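Local coordinates for protein EF0056 (Enterococcus faecalis, PDB 6ORI) that is an enterococcal surface protein of unassigned molecular function, whose N-terminal region has immunoglobulin-like character, binds calcium and is probably linked to biofilm formation, at residues T187-Y198 / L388-Y397; N11-F19 / V216-N224. One frame throughout, in Å; residues are numbered along the deposited sequence.

Contact 1 (T187-Y198 / L388-Y397)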
loop_
_atom_site.group_PDB
_atom_site.type_symbol
_atom_site.label_atom_id
_atom_site.label_comp_id
_atom_site.label_asym_id
_atom_site.label_seq_id
_atom_site.Cartn_x
_atom_site.Cartn_y
_atom_site.Cartn_z
ATOM N N THR A 187 2.681 3.683 -0.358
ATOM C CA THR A 187 3.480 3.841 -1.575
ATOM C C THR A 187 3.269 2.623 -2.457
ATOM O O THR A 187 3.534 1.489 -2.000
ATOM C CB THR A 187 4.971 3.984 -1.250
ATOM O OG1 THR A 187 5.191 5.162 -0.468
ATOM C CG2 THR A 187 5.823 4.067 -2.529
ATOM N N GLY A 188 2.808 2.849 -3.693
ATOM C CA GLY A 188 2.502 1.778 -4.628
ATOM C C GLY A 188 2.931 2.148 -6.031
ATOM O O GLY A 188 3.680 3.097 -6.197
ATOM N N TYR A 189 2.493 1.365 -7.005
ATOM C CA TYR A 189 2.819 1.621 -8.393
ATOM C C TYR A 189 1.642 1.436 -9.302
ATOM O O TYR A 189 0.734 0.669 -9.013
ATOM C CB TYR A 189 4.033 0.809 -8.878
ATOM C CG TYR A 189 3.799 -0.686 -8.964
ATOM C CD1 TYR A 189 3.900 -1.500 -7.839
ATOM C CD2 TYR A 189 3.461 -1.282 -10.160
ATOM C CE1 TYR A 189 3.674 -2.863 -7.926
ATOM C CE2 TYR A 189 3.236 -2.640 -10.257
ATOM C CZ TYR A 189 3.348 -3.418 -9.140
ATOM O OH TYR A 189 3.110 -4.780 -9.249
ATOM N N PHE A 190 1.611 2.195 -10.390
ATOM C CA PHE A 190 0.572 2.050 -11.387
ATOM C C PHE A 190 0.741 0.779 -12.188
ATOM O O PHE A 190 1.820 0.488 -12.681
ATOM C CB PHE A 190 0.580 3.265 -12.340
ATOM C CG PHE A 190 0.169 4.574 -11.699
ATOM C CD1 PHE A 190 -1.153 4.945 -11.636
ATOM C CD2 PHE A 190 1.132 5.448 -11.201
ATOM C CE1 PHE A 190 -1.510 6.158 -11.056
ATOM C CE2 PHE A 190 0.766 6.664 -10.641
ATOM C CZ PHE A 190 -0.558 7.010 -10.589
ATOM N N LEU A 191 -0.345 0.041 -12.320
ATOM C CA LEU A 191 -0.349 -1.176 -13.132
ATOM C C LEU A 191 -0.486 -0.850 -14.595
ATOM O O LEU A 191 -1.145 0.119 -14.984
ATOM C CB LEU A 191 -1.499 -2.095 -12.732
ATOM C CG LEU A 191 -1.526 -2.535 -11.280
ATOM C CD1 LEU A 191 -2.685 -3.494 -11.089
ATOM C CD2 LEU A 191 -0.227 -3.186 -10.882
ATOM N N THR A 192 0.138 -1.674 -15.417
ATOM C CA THR A 192 0.111 -1.497 -16.850
ATOM C C THR A 192 -0.080 -2.873 -17.465
ATOM O O THR A 192 -0.306 -3.842 -16.749
ATOM C CB THR A 192 1.412 -0.886 -17.339
ATOM O OG1 THR A 192 2.495 -1.780 -17.058
ATOM C CG2 THR A 192 1.677 0.447 -16.659
ATOM N N ASP A 193 0.004 -2.961 -18.789
ATOM C CA ASP A 193 -0.304 -4.207 -19.483
ATOM C C ASP A 193 0.784 -5.262 -19.320
ATOM O O ASP A 193 0.616 -6.402 -19.754
ATOM C CB ASP A 193 -0.558 -3.941 -20.972
ATOM C CG ASP A 193 -2.014 -3.620 -21.271
ATOM O OD1 ASP A 193 -2.901 -4.373 -20.804
ATOM O OD2 ASP A 193 -2.273 -2.614 -21.971
ATOM N N GLN A 194 1.896 -4.885 -18.695
ATOM C CA GLN A 194 2.957 -5.839 -18.404
ATOM C C GLN A 194 2.660 -6.596 -17.117
ATOM O O GLN A 194 3.392 -7.515 -16.743
ATOM C CB GLN A 194 4.321 -5.146 -18.298
ATOM C CG GLN A 194 4.540 -4.349 -17.019
ATOM C CD GLN A 194 5.901 -3.672 -16.984
ATOM O OE1 GLN A 194 6.892 -4.220 -17.470
ATOM N NE2 GLN A 194 5.953 -2.472 -16.414
ATOM N N ASP A 195 1.586 -6.199 -16.438
ATOM C CA ASP A 195 1.200 -6.830 -15.181
ATOM C C ASP A 195 0.081 -7.810 -15.429
ATOM O O ASP A 195 -1.020 -7.431 -15.827
ATOM C CB ASP A 195 0.805 -5.766 -14.174
ATOM C CG ASP A 195 1.936 -4.815 -13.910
ATOM O OD1 ASP A 195 3.035 -5.314 -13.595
ATOM O OD2 ASP A 195 1.763 -3.590 -14.077
ATOM N N ASP A 196 0.385 -9.079 -15.198
ATOM C CA ASP A 196 -0.515 -10.166 -15.563
ATOM C C ASP A 196 -0.828 -11.102 -14.399
ATOM O O ASP A 196 -1.737 -11.923 -14.499
ATOM C CB ASP A 196 0.088 -10.968 -16.722
ATOM C CG ASP A 196 1.476 -11.493 -16.411
ATOM O OD1 ASP A 196 2.234 -10.805 -15.695
ATOM O OD2 ASP A 196 1.812 -12.597 -16.890
ATOM N N PHE A 197 -0.098 -10.989 -13.295
ATOM C CA PHE A 197 -0.245 -11.988 -12.242
ATOM C C PHE A 197 -1.647 -11.966 -11.646
ATOM O O PHE A 197 -2.234 -13.028 -11.420
ATOM C CB PHE A 197 0.800 -11.838 -11.124
ATOM C CG PHE A 197 0.651 -12.871 -10.036
ATOM C CD1 PHE A 197 1.094 -14.175 -10.226
ATOM C CD2 PHE A 197 0.027 -12.551 -8.848
ATOM C CE1 PHE A 197 0.929 -15.129 -9.231
ATOM C CE2 PHE A 197 -0.146 -13.494 -7.853
ATOM C CZ PHE A 197 0.300 -14.789 -8.048
ATOM N N TYR A 198 -2.190 -10.776 -11.402
ATOM C CA TYR A 198 -3.512 -10.667 -10.785
ATOM C C TYR A 198 -4.554 -11.511 -11.527
ATOM O O TYR A 198 -5.496 -12.017 -10.924
ATOM C CB TYR A 198 -3.979 -9.210 -10.709
ATOM C CG TYR A 198 -5.428 -9.094 -10.283
ATOM C CD1 TYR A 198 -5.779 -9.116 -8.940
ATOM C CD2 TYR A 198 -6.448 -8.993 -11.226
ATOM C CE1 TYR A 198 -7.107 -9.024 -8.545
ATOM C CE2 TYR A 198 -7.777 -8.905 -10.839
ATOM C CZ TYR A 198 -8.099 -8.923 -9.495
ATOM O OH TYR A 198 -9.412 -8.842 -9.094
ATOM N N LEU A 388 -9.338 -15.966 -4.912
ATOM C CA LEU A 388 -9.067 -14.669 -4.320
ATOM C C LEU A 388 -10.264 -14.082 -3.611
ATOM O O LEU A 388 -11.332 -13.905 -4.221
ATOM C CB LEU A 388 -8.621 -13.734 -5.439
ATOM C CG LEU A 388 -8.407 -12.262 -5.072
ATOM C CD1 LEU A 388 -7.320 -12.053 -4.055
ATOM C CD2 LEU A 388 -8.134 -11.423 -6.327
ATOM N N ILE A 389 -10.114 -13.725 -2.345
ATOM C CA ILE A 389 -11.160 -12.956 -1.686
ATOM C C ILE A 389 -11.146 -11.565 -2.307
ATOM O O ILE A 389 -10.130 -10.888 -2.323
ATOM C CB ILE A 389 -10.953 -12.880 -0.166
ATOM C CG1 ILE A 389 -10.867 -14.281 0.435
ATOM C CG2 ILE A 389 -12.068 -12.064 0.497
ATOM C CD1 ILE A 389 -12.049 -15.201 0.112
ATOM N N GLN A 390 -12.274 -11.160 -2.877
ATOM C CA GLN A 390 -12.288 -9.957 -3.693
ATOM C C GLN A 390 -11.791 -8.713 -2.959
ATOM O O GLN A 390 -12.124 -8.480 -1.800
ATOM C CB GLN A 390 -13.699 -9.732 -4.223
ATOM C CG GLN A 390 -13.809 -8.663 -5.291
ATOM C CD GLN A 390 -15.079 -8.761 -6.130
ATOM O OE1 GLN A 390 -15.013 -8.989 -7.343
ATOM N NE2 GLN A 390 -16.220 -8.618 -5.503
ATOM N N ASN A 391 -10.928 -7.968 -3.648
ATOM C CA ASN A 391 -10.376 -6.702 -3.177
ATOM C C ASN A 391 -9.365 -6.896 -2.046
ATOM O O ASN A 391 -9.114 -5.966 -1.294
ATOM C CB ASN A 391 -11.471 -5.684 -2.815
ATOM C CG ASN A 391 -12.125 -5.101 -4.039
ATOM O OD1 ASN A 391 -11.476 -4.886 -5.044
ATOM N ND2 ASN A 391 -13.417 -4.859 -3.959
ATOM N N THR A 392 -8.780 -8.090 -1.908
ATOM C CA THR A 392 -7.714 -8.310 -0.925
ATOM C C THR A 392 -6.345 -8.422 -1.554
ATOM O O THR A 392 -5.371 -8.540 -0.835
ATOM C CB THR A 392 -7.949 -9.543 -0.037
ATOM O OG1 THR A 392 -7.787 -10.775 -0.771
ATOM C CG2 THR A 392 -9.302 -9.480 0.646
ATOM N N TYR A 393 -6.262 -8.382 -2.876
ATOM C CA TYR A 393 -4.973 -8.464 -3.542
ATOM C C TYR A 393 -4.280 -7.108 -3.510
ATOM O O TYR A 393 -4.872 -6.079 -3.896
ATOM C CB TYR A 393 -5.120 -8.959 -4.991
ATOM C CG TYR A 393 -3.854 -8.908 -5.797
ATOM C CD1 TYR A 393 -2.990 -9.988 -5.836
ATOM C CD2 TYR A 393 -3.515 -7.756 -6.502
ATOM C CE1 TYR A 393 -1.806 -9.926 -6.611
ATOM C CE2 TYR A 393 -2.364 -7.689 -7.250
ATOM C CZ TYR A 393 -1.516 -8.762 -7.285
ATOM O OH TYR A 393 -0.355 -8.663 -8.046
ATOM N N GLY A 394 -3.035 -7.101 -3.069
ATOM C CA GLY A 394 -2.201 -5.927 -3.161
ATOM C C GLY A 394 -0.882 -6.284 -3.811
ATOM O O GLY A 394 -0.402 -7.419 -3.725
ATOM N N THR A 395 -0.293 -5.304 -4.471
ATOM C CA THR A 395 1.036 -5.476 -5.025
ATOM C C THR A 395 1.846 -4.257 -4.705
ATOM O O THR A 395 1.321 -3.143 -4.662
ATOM C CB THR A 395 1.015 -5.756 -6.538
ATOM O OG1 THR A 395 2.341 -5.993 -7.011
ATOM C CG2 THR A 395 0.405 -4.599 -7.322
ATOM N N GLY A 396 3.126 -4.469 -4.454
ATOM C CA GLY A 396 3.999 -3.386 -4.073
ATOM C C GLY A 396 5.362 -3.627 -4.664
ATOM O O GLY A 396 5.609 -4.640 -5.292
ATOM N N TYR A 397 6.234 -2.648 -4.483
ATOM C CA TYR A 397 7.539 -2.714 -5.096
ATOM C C TYR A 397 8.598 -2.237 -4.112
ATOM O O TYR A 397 8.311 -1.559 -3.109
ATOM C CB TYR A 397 7.582 -1.910 -6.411
ATOM C CG TYR A 397 7.757 -0.434 -6.235
ATOM C CD1 TYR A 397 6.717 0.370 -5.757
ATOM C CD2 TYR A 397 8.969 0.154 -6.505
ATOM C CE1 TYR A 397 6.889 1.716 -5.580
ATOM C CE2 TYR A 397 9.149 1.511 -6.322
ATOM C CZ TYR A 397 8.102 2.273 -5.847
ATOM O OH TYR A 397 8.294 3.620 -5.653
HETATM O O HOH W 1 4.814 -0.838 -2.619
HETATM O O HOH W 2 0.644 -0.802 -6.211
HETATM O O HOH W 3 -10.429 -8.502 -6.578
HETATM O O HOH W 4 -0.653 -8.352 -10.978
#
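Y198 and Y393 carry the aromatic part of this contact between 187-198 and 388-397: the edge of Y198 points at the face of Y393 in a T-shaped pair, ring centroids 5.3 Å apart and planes at 66°, with Y198 CD1 over the rim of that face. CE1 of Y198 also meets CD2 of L388 at 3.4 Å, and Y393 CE1 comes to the edge of the F197 ring. At the other end the Y189 and Y397 side chains run in opposite senses, Y189 CD1 4.0 Å from Y397 CB. Y397 CE1 approaches G188 O (3.5 Å), and T187 CG2 packs against CE1 of the same ring.

Most polar links run through water. T395 OG1, anti to the backbone N (chi1 -177°) and so turned to Y189 OH at 2.7 Å, also hydrogen-bonds with D378 OD1 and F377 O of strand 375-382. One water accepts from Y397 N within bonding reach of T187 O, another links Y189 N to T395 O, and two more tie Y198 OH to N391 N and Y198 N to Y393 OH.

Strands 184-189 and 394-398 belong to different sheets, and their segments cross at 98°. Tyrosine rings and waters therefore replace a backbone ladder, with water satisfying main-chain groups at the seam.

Contact 2 (N11-F19 / V216-N224); sequences NYSASGNTF and VNTKYEEAN
The N-terminal loop ahead of strand 31-38 lies along strand 211-221, the outermost strand of a five-stranded antiparallel sheet, and joins it by one direct backbone hydrogen bond. S15 N donates to T218 O at 2.9 Å and 166°. The same oxygen takes a CA-H...O contact from A14 CA (3.2 Å), while A14 CB rests near N217 ND2.

Water fills in where the chains part. One molecule gives its protons to N11 O and S13 O and accepts from Y220 N, and a second spans S15 OG and T218 N. A third lies near S15 OG and V216 O and, with T187 O also in reach, cannot donate to all three. The hydroxyls of S15 and T218 both find Y397 O on strand 394-398, and N217 OD1 receives T187 N.

Toward the surface, Y12 lies alongside the strand. Y220 O lies at the edge of the Y12 ring, near its plane, 3.5 Å from CD1. The Y12 and E222 side chains cross at about a right angle, Y12 OH 3.7 Å from E222 CB. K219, with CG anti to the backbone N (chi1 -177°) and the chain extended beyond, passes Y12 O, with CE 3.5 Å from that oxygen, and puts NZ on E221 OE2 in a 2.8 Å salt bridge. Within the loop, N11 OD1 accepts S13 N in an Asx turn.

Y220 O is buried here without a polar partner. The loop is thus joined by one direct backbone bond and bridging waters, without the ladder of an added strand.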
loop_
_atom_site.group_PDB
_atom_site.type_symbol
_atom_site.label_atom_id
_atom_site.label_comp_id
_atom_site.label_asym_id
_atom_site.label_seq_id
_atom_site.Cartn_x
_atom_site.Cartn_y
_atom_site.Cartn_z
ATOM N N ASN A 11 18.571 3.642 3.526
ATOM C CA ASN A 11 17.242 4.071 3.103
ATOM C C ASN A 11 16.145 3.264 3.793
ATOM O O ASN A 11 15.953 2.079 3.499
ATOM C CB ASN A 11 17.107 3.947 1.579
ATOM C CG ASN A 11 15.833 4.590 1.045
ATOM O OD1 ASN A 11 14.727 4.250 1.459
ATOM N ND2 ASN A 11 15.991 5.519 0.112
ATOM N N TYR A 12 15.428 3.921 4.705
ATOM C CA TYR A 12 14.339 3.280 5.444
ATOM C C TYR A 12 12.976 3.719 4.924
ATOM O O TYR A 12 11.970 3.518 5.596
ATOM C CB TYR A 12 14.443 3.603 6.946
ATOM C CG TYR A 12 15.716 3.095 7.583
ATOM C CD1 TYR A 12 15.888 1.743 7.838
ATOM C CD2 TYR A 12 16.744 3.963 7.925
ATOM C CE1 TYR A 12 17.049 1.262 8.409
ATOM C CE2 TYR A 12 17.916 3.488 8.497
ATOM C CZ TYR A 12 18.058 2.138 8.739
ATOM O OH TYR A 12 19.214 1.653 9.310
ATOM N N SER A 13 12.938 4.312 3.732
ATOM C CA SER A 13 11.686 4.788 3.145
ATOM C C SER A 13 10.858 3.650 2.549
ATOM O O SER A 13 11.393 2.610 2.129
ATOM C CB SER A 13 11.964 5.824 2.055
ATOM O OG SER A 13 12.603 6.971 2.597
ATOM N N ALA A 14 9.552 3.860 2.477
ATOM C CA ALA A 14 8.675 2.855 1.889
ATOM C C ALA A 14 9.101 2.641 0.445
ATOM O O ALA A 14 9.370 3.609 -0.293
ATOM C CB ALA A 14 7.225 3.291 1.981
ATOM N N SER A 15 9.213 1.376 0.053
ATOM C CA SER A 15 9.641 0.984 -1.287
ATOM C C SER A 15 11.070 1.427 -1.610
ATOM O O SER A 15 11.476 1.340 -2.749
ATOM C CB SER A 15 8.654 1.487 -2.360
ATOM O OG SER A 15 7.344 0.951 -2.174
ATOM N N GLY A 16 11.831 1.881 -0.615
ATOM C CA GLY A 16 13.182 2.367 -0.882
ATOM C C GLY A 16 13.204 3.594 -1.775
ATOM O O GLY A 16 14.223 3.887 -2.402
ATOM N N ASN A 17 12.084 4.309 -1.837
ATOM C CA ASN A 17 11.951 5.470 -2.703
ATOM C C ASN A 17 12.977 6.506 -2.288
ATOM O O ASN A 17 13.076 6.853 -1.114
ATOM C CB ASN A 17 10.528 6.017 -2.590
ATOM C CG ASN A 17 10.279 7.187 -3.503
ATOM O OD1 ASN A 17 10.622 7.151 -4.683
ATOM N ND2 ASN A 17 9.674 8.236 -2.963
ATOM N N THR A 18 13.715 7.020 -3.267
ATOM C CA THR A 18 14.895 7.827 -2.975
ATOM C C THR A 18 14.593 9.308 -2.752
ATOM O O THR A 18 15.265 9.961 -1.950
ATOM C CB THR A 18 15.943 7.684 -4.088
ATOM O OG1 THR A 18 15.333 7.935 -5.362
ATOM C CG2 THR A 18 16.533 6.275 -4.080
ATOM N N PHE A 19 13.587 9.831 -3.454
ATOM C CA PHE A 19 13.252 11.254 -3.381
ATOM C C PHE A 19 11.805 11.468 -2.959
ATOM O O PHE A 19 10.865 11.093 -3.664
ATOM C CB PHE A 19 13.554 11.954 -4.710
ATOM C CG PHE A 19 15.014 11.935 -5.081
ATOM C CD1 PHE A 19 15.946 12.611 -4.309
ATOM C CD2 PHE A 19 15.453 11.243 -6.198
ATOM C CE1 PHE A 19 17.292 12.593 -4.643
ATOM C CE2 PHE A 19 16.795 11.220 -6.536
ATOM C CZ PHE A 19 17.714 11.897 -5.757
ATOM N N VAL A 216 0.121 -3.418 -0.591
ATOM C CA VAL A 216 1.359 -3.920 -0.013
ATOM C C VAL A 216 2.397 -2.803 0.018
ATOM O O VAL A 216 2.784 -2.295 -1.040
ATOM C CB VAL A 216 1.878 -5.120 -0.812
ATOM C CG1 VAL A 216 3.258 -5.526 -0.333
ATOM C CG2 VAL A 216 0.941 -6.296 -0.666
ATOM N N ASN A 217 2.819 -2.435 1.226
ATOM C CA ASN A 217 3.911 -1.476 1.458
ATOM C C ASN A 217 5.136 -2.306 1.790
ATOM O O ASN A 217 5.020 -3.405 2.353
ATOM C CB ASN A 217 3.603 -0.562 2.655
ATOM C CG ASN A 217 3.645 0.966 2.335
ATOM O OD1 ASN A 217 3.218 1.436 1.290
ATOM N ND2 ASN A 217 4.168 1.732 3.281
ATOM N N THR A 218 6.301 -1.821 1.415
ATOM C CA THR A 218 7.551 -2.514 1.647
ATOM C C THR A 218 8.510 -1.577 2.348
ATOM O O THR A 218 8.420 -0.350 2.222
ATOM C CB THR A 218 8.201 -2.987 0.341
ATOM O OG1 THR A 218 8.697 -1.853 -0.375
ATOM C CG2 THR A 218 7.230 -3.771 -0.537
ATOM N N LYS A 219 9.414 -2.154 3.108
ATOM C CA LYS A 219 10.431 -1.389 3.799
ATOM C C LYS A 219 11.631 -2.280 4.035
ATOM O O LYS A 219 11.475 -3.466 4.318
ATOM C CB LYS A 219 9.904 -0.916 5.155
ATOM C CG LYS A 219 10.875 -0.053 5.919
ATOM C CD LYS A 219 10.398 0.261 7.317
ATOM C CE LYS A 219 11.442 1.104 8.027
ATOM N NZ LYS A 219 11.055 1.439 9.431
ATOM N N TYR A 220 12.823 -1.751 3.849
ATOM C CA TYR A 220 14.013 -2.411 4.373
ATOM C C TYR A 220 14.185 -2.039 5.841
ATOM O O TYR A 220 14.329 -0.860 6.177
ATOM C CB TYR A 220 15.258 -1.993 3.603
ATOM C CG TYR A 220 16.499 -2.469 4.306
ATOM C CD1 TYR A 220 16.923 -3.780 4.174
ATOM C CD2 TYR A 220 17.223 -1.614 5.135
ATOM C CE1 TYR A 220 18.062 -4.229 4.828
ATOM C CE2 TYR A 220 18.354 -2.050 5.794
ATOM C CZ TYR A 220 18.766 -3.356 5.638
ATOM O OH TYR A 220 19.891 -3.788 6.301
ATOM N N GLU A 221 14.167 -3.030 6.729
ATOM C CA GLU A 221 14.374 -2.803 8.153
ATOM C C GLU A 221 15.795 -3.230 8.522
ATOM O O GLU A 221 16.326 -4.219 7.996
ATOM C CB GLU A 221 13.364 -3.563 9.037
ATOM C CG GLU A 221 12.011 -2.868 9.288
ATOM C CD GLU A 221 12.090 -1.627 10.186
ATOM O OE1 GLU A 221 13.222 -1.177 10.497
ATOM O OE2 GLU A 221 11.020 -1.099 10.570
ATOM N N GLU A 222 16.388 -2.468 9.428
ATOM C CA GLU A 222 17.747 -2.719 9.896
ATOM C C GLU A 222 17.879 -4.085 10.565
ATOM O O GLU A 222 16.919 -4.659 11.079
ATOM C CB GLU A 222 18.181 -1.593 10.861
ATOM C CG GLU A 222 17.137 -1.246 11.911
ATOM C CD GLU A 222 17.505 -0.039 12.759
ATOM O OE1 GLU A 222 18.680 0.383 12.698
ATOM O OE2 GLU A 222 16.608 0.479 13.482
ATOM N N ALA A 223 19.094 -4.587 10.549
ATOM C CA ALA A 223 19.434 -5.821 11.237
ATOM C C ALA A 223 19.154 -5.741 12.735
ATOM O O ALA A 223 19.296 -4.701 13.375
ATOM C CB ALA A 223 20.888 -6.155 11.033
ATOM N N ASN A 224 18.751 -6.870 13.282
ATOM C CA ASN A 224 18.693 -7.099 14.709
ATOM C C ASN A 224 17.795 -6.149 15.471
ATOM O O ASN A 224 18.117 -5.681 16.573
ATOM C CB ASN A 224 20.110 -7.134 15.277
ATOM C CG ASN A 224 20.880 -8.321 14.778
ATOM O OD1 ASN A 224 20.287 -9.329 14.405
ATOM N ND2 ASN A 224 22.191 -8.228 14.797
HETATM O O HOH W 5 13.373 0.933 2.836
HETATM O O HOH W 6 5.957 0.744 0.102
HETATM O O HOH W 1 4.814 -0.838 -2.619
#

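Contacts 1 and 2 have centres about 19 Å apart and meet directly. Along the chain their segments alternate: 11-19, 187-198, 216-224, 388-397. Strands 184-189 and 211-221 follow one another, yet they belong to different sheets, the first to the ten-stranded sheet and the second to the five-stranded one, while 394-398 borders a four-stranded third. Side chains of 216-224 reach the backbone of 187-198 and 388-397, and one water serves both contacts. The calcium ion lies near, about 8 Å from the Y397 side chain and 11 Å from that of S15. Segments near both ends of the modelled chain and all three sheets are thus drawn together around one calcium-bearing seam.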